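PDB 2YIK: endoglucanase, which probably hydrolyses internal beta-1,4-glucosidic linkages of cellulose, as many cellulases of glycoside hydrolase family 9 do. Local coordinates for residues Leu335-Lys338 against Phe343-Arg346; Asp345-Lys348 against Asn352-Gln355. One frame throughout, in Å; residues are numbered along the deposited sequence.

How the contacts relate
Both contacts use helix 342-350 and share D345 and R346, with centres about 12 Å apart, on the same side of the chain's centre. In contact 1 the start of this helix meets the end of helix 322-336 across a short loop; three of its four touching residues are buried, and two carboxylates, a main-chain carbonyl and a water bind the calcium ion that joins the two sides. Contact 2 fastens the later part of the helix to the loop that follows it. It is only partly buried, and direct bonds replace the metal: two lysine ammonium groups, a backbone N-H and a glutamine amide are the donors, to three main-chain carbonyls and a tyrosine hydroxyl.

Contact 1 (Leu335-Lys338 against Phe343-Arg346); sequences LYDK and FEDR. With CA (calcium ion), chain B.
D337 and F343 account for most of the surface buried here and meet in two ways. D337 CB stands 3.4 Å from the centroid of the F343 ring, 7° off the ring normal, which makes a CH-pi contact centred over one face. The carboxylate stacks over the CG-CD1 side of the same ring, its plane turned 27° from it. The other link is polar: F343 N donates to D337 OD2 at 2.7 Å, nearly straight, although the N-H comes from above the carboxylate plane. With CG anti to the backbone N (chi1 -165°), D337 directs its carboxylate toward helix 342-350. The same OD2 also binds the calcium ion at 2.6 Å, so a metal bond and an N-H together hold this oxygen. D337 O is a second ligand, 2.4 Å from the ion. E344 binds roughly opposite D337 O as a bidentate ligand, its OE1 and OE2 each 2.7 Å from the ion; the bend at chi2 turns the carboxylate back toward the metal. Y336 adds a lesser apolar touch, its CB lying 4.0 Å from F343 CZ and approaching the ring obliquely. A water on the ion donates to K338 O, S340 O is a further ligand, and N333 also belongs to the site. This calcium site joins the end of helix 322-336 to the start of helix 342-350 in the (alpha/alpha)6-barrel fold of family 9 catalytic domains.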
# COMPACT_ATOMS: atom_id res chain seq x y z
N LEU A 335 -19.02 -15.36 -2.39
CA LEU A 335 -20.02 -14.52 -3.05
C LEU A 335 -20.76 -15.18 -4.21
O LEU A 335 -21.99 -15.09 -4.32
CB LEU A 335 -19.32 -13.27 -3.57
CG LEU A 335 -19.71 -11.84 -3.17
CD1 LEU A 335 -20.24 -11.78 -1.75
CD2 LEU A 335 -18.47 -10.97 -3.34
N TYR A 336 -20.00 -15.84 -5.08
CA TYR A 336 -20.54 -16.43 -6.29
C TYR A 336 -20.52 -17.94 -6.49
O TYR A 336 -21.13 -18.43 -7.43
CB TYR A 336 -19.83 -15.77 -7.47
CG TYR A 336 -19.93 -14.27 -7.45
CD1 TYR A 336 -21.15 -13.64 -7.66
CD2 TYR A 336 -18.82 -13.47 -7.18
CE1 TYR A 336 -21.28 -12.26 -7.62
CE2 TYR A 336 -18.93 -12.08 -7.13
CZ TYR A 336 -20.16 -11.48 -7.35
OH TYR A 336 -20.29 -10.10 -7.33
N ASP A 337 -19.84 -18.68 -5.63
CA ASP A 337 -19.76 -20.13 -5.81
C ASP A 337 -19.72 -20.87 -4.47
O ASP A 337 -19.16 -21.95 -4.37
CB ASP A 337 -18.52 -20.44 -6.65
CG ASP A 337 -18.52 -21.84 -7.22
OD1 ASP A 337 -19.54 -22.26 -7.81
OD2 ASP A 337 -17.48 -22.52 -7.09
N LYS A 338 -20.34 -20.30 -3.45
CA LYS A 338 -20.36 -20.88 -2.11
C LYS A 338 -20.77 -22.35 -2.00
O LYS A 338 -20.07 -23.15 -1.37
CB LYS A 338 -21.27 -20.03 -1.22
CG LYS A 338 -21.45 -20.51 0.22
CD LYS A 338 -20.29 -20.10 1.11
CE LYS A 338 -20.79 -19.80 2.53
NZ LYS A 338 -19.70 -19.29 3.42
N PHE A 343 -15.68 -23.26 -9.03
CA PHE A 343 -14.46 -22.45 -9.00
C PHE A 343 -13.25 -23.29 -8.61
O PHE A 343 -12.18 -23.16 -9.19
CB PHE A 343 -14.62 -21.27 -8.02
CG PHE A 343 -15.51 -20.15 -8.53
CD1 PHE A 343 -16.34 -20.32 -9.64
CD2 PHE A 343 -15.53 -18.92 -7.86
CE1 PHE A 343 -17.18 -19.29 -10.08
CE2 PHE A 343 -16.37 -17.88 -8.29
CZ PHE A 343 -17.19 -18.07 -9.40
N GLU A 344 -13.42 -24.16 -7.62
CA GLU A 344 -12.33 -25.01 -7.17
C GLU A 344 -11.84 -25.93 -8.30
O GLU A 344 -10.64 -26.06 -8.53
CB GLU A 344 -12.74 -25.88 -5.97
CG GLU A 344 -12.96 -25.11 -4.68
CD GLU A 344 -14.31 -24.46 -4.63
OE1 GLU A 344 -15.02 -24.48 -5.66
OE2 GLU A 344 -14.66 -23.91 -3.57
N ASP A 345 -12.79 -26.56 -8.99
CA ASP A 345 -12.42 -27.46 -10.08
C ASP A 345 -11.84 -26.71 -11.27
O ASP A 345 -10.99 -27.25 -11.97
CB ASP A 345 -13.63 -28.30 -10.49
CG ASP A 345 -14.03 -29.28 -9.41
OD1 ASP A 345 -13.20 -29.55 -8.51
OD2 ASP A 345 -15.18 -29.80 -9.45
N ARG A 346 -12.31 -25.49 -11.50
CA ARG A 346 -11.78 -24.68 -12.60
C ARG A 346 -10.34 -24.31 -12.25
O ARG A 346 -9.45 -24.32 -13.11
CB ARG A 346 -12.61 -23.40 -12.79
CG ARG A 346 -13.87 -23.58 -13.66
CD ARG A 346 -14.74 -22.31 -13.65
NE ARG A 346 -14.06 -21.14 -14.20
CZ ARG A 346 -14.51 -19.89 -14.08
NH1 ARG A 346 -15.63 -19.65 -13.42
NH2 ARG A 346 -13.83 -18.87 -14.61
CA CA B . -17.02 -23.11 -4.57
O HOH W 1 -17.39 -23.39 -1.97

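Contact 2 (Asp345-Lys348 against Asn352-Gln355)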
# COMPACT_ATOMS: atom_id res chain seq x y z
N ASP A 345 -12.79 -26.56 -8.99
CA ASP A 345 -12.42 -27.46 -10.08
C ASP A 345 -11.84 -26.71 -11.27
O ASP A 345 -10.99 -27.25 -11.97
CB ASP A 345 -13.63 -28.30 -10.49
CG ASP A 345 -14.03 -29.28 -9.41
OD1 ASP A 345 -13.20 -29.55 -8.51
OD2 ASP A 345 -15.18 -29.80 -9.45
N ARG A 346 -12.31 -25.49 -11.50
CA ARG A 346 -11.78 -24.68 -12.60
C ARG A 346 -10.34 -24.31 -12.25
O ARG A 346 -9.45 -24.32 -13.11
CB ARG A 346 -12.61 -23.40 -12.79
CG ARG A 346 -13.87 -23.58 -13.66
CD ARG A 346 -14.74 -22.31 -13.65
NE ARG A 346 -14.06 -21.14 -14.20
CZ ARG A 346 -14.51 -19.89 -14.08
NH1 ARG A 346 -15.63 -19.65 -13.42
NH2 ARG A 346 -13.83 -18.87 -14.61
N TYR A 347 -10.11 -23.97 -10.99
CA TYR A 347 -8.76 -23.61 -10.56
C TYR A 347 -7.80 -24.80 -10.70
O TYR A 347 -6.67 -24.64 -11.15
CB TYR A 347 -8.75 -23.10 -9.12
CG TYR A 347 -7.34 -22.95 -8.59
CD1 TYR A 347 -6.42 -22.11 -9.23
CD2 TYR A 347 -6.90 -23.71 -7.51
CE1 TYR A 347 -5.10 -22.05 -8.81
CE2 TYR A 347 -5.58 -23.66 -7.08
CZ TYR A 347 -4.68 -22.82 -7.74
OH TYR A 347 -3.37 -22.78 -7.33
N LYS A 348 -8.25 -25.99 -10.32
CA LYS A 348 -7.40 -27.17 -10.44
C LYS A 348 -7.03 -27.41 -11.90
O LYS A 348 -5.88 -27.71 -12.21
CB LYS A 348 -8.11 -28.40 -9.87
CG LYS A 348 -8.26 -28.37 -8.36
CD LYS A 348 -9.01 -29.59 -7.87
CE LYS A 348 -10.23 -29.20 -7.07
NZ LYS A 348 -10.92 -30.36 -6.47
N ASN A 352 -3.15 -27.02 -13.35
CA ASN A 352 -2.93 -28.45 -13.52
C ASN A 352 -2.60 -29.28 -12.28
O ASN A 352 -1.51 -29.82 -12.09
CB ASN A 352 -1.95 -28.76 -14.66
CG ASN A 352 -0.62 -28.09 -14.52
OD1 ASN A 352 0.17 -28.42 -13.63
ND2 ASN A 352 -0.35 -27.12 -15.40
N LYS A 353 -3.63 -29.37 -11.45
CA LYS A 353 -3.65 -30.14 -10.22
C LYS A 353 -4.67 -31.23 -10.55
O LYS A 353 -5.49 -31.06 -11.46
CB LYS A 353 -4.19 -29.31 -9.06
CG LYS A 353 -3.26 -28.22 -8.56
CD LYS A 353 -3.91 -27.43 -7.44
CE LYS A 353 -2.92 -26.46 -6.80
NZ LYS A 353 -2.31 -25.57 -7.81
N ASN A 354 -4.62 -32.35 -9.83
CA ASN A 354 -5.57 -33.43 -10.06
C ASN A 354 -6.93 -32.94 -9.54
O ASN A 354 -6.98 -32.16 -8.59
CB ASN A 354 -5.13 -34.68 -9.29
CG ASN A 354 -3.80 -35.23 -9.78
OD1 ASN A 354 -2.95 -35.62 -8.99
ND2 ASN A 354 -3.62 -35.27 -11.10
N GLN A 355 -8.01 -33.38 -10.18
CA GLN A 355 -9.35 -32.95 -9.77
C GLN A 355 -9.69 -33.37 -8.34
O GLN A 355 -10.56 -32.77 -7.71
CB GLN A 355 -10.40 -33.51 -10.73
CG GLN A 355 -10.52 -32.72 -12.02
CD GLN A 355 -11.07 -31.33 -11.80
OE1 GLN A 355 -12.20 -31.16 -11.33
NE2 GLN A 355 -10.28 -30.31 -12.14
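K348 NZ is gripped by several oxygens, the closest across this contact being Q355 O at 2.7 Å. The ammonium group sits above that carbonyl's plane, 39° out of it, and not on a lone pair. Within the helix K348 NZ also forms a salt bridge with D345 OD1 at 3.2 Å, weak as a hydrogen bond, and E357 O is a further acceptor. A bend at chi3 (-124°) carries the amine to these partners, while K348 CD passes 3.4 Å from N354 O. The Q355 side chain answers in the other direction: NE2 donates to D345 O at 3.1 Å, almost straight at 170°, meeting it in the carbonyl plane, on a lone pair, and D345 O in turn lies in the plane of the Q355 amide. Q355 OE1 then rests against D345, 3.3 Å from D345 CG, with the amide and carboxylate planes steeply inclined and no hydrogen bond between Q355 OE1 and D345 OD1, both of them acceptors. Along the backbone, K353 N donates to K348 O at 2.9 Å, a 6→1 bond like that of a Schellman motif, as the chain turns through N352 in a left-handed conformation. K353 NZ reaches Y347 OH at 3.0 Å, approaching the ring obliquely; it also bonds S351 OG, and Y347 OH bonds Y306 O. Loop 352-355 is thus tied to helix 342-350 by exchange in both directions: helix carbonyls and the Y347 hydroxyl accept N-H groups from the loop, while a helix lysine, its charge probably partly offset by D345, binds a loop carbonyl.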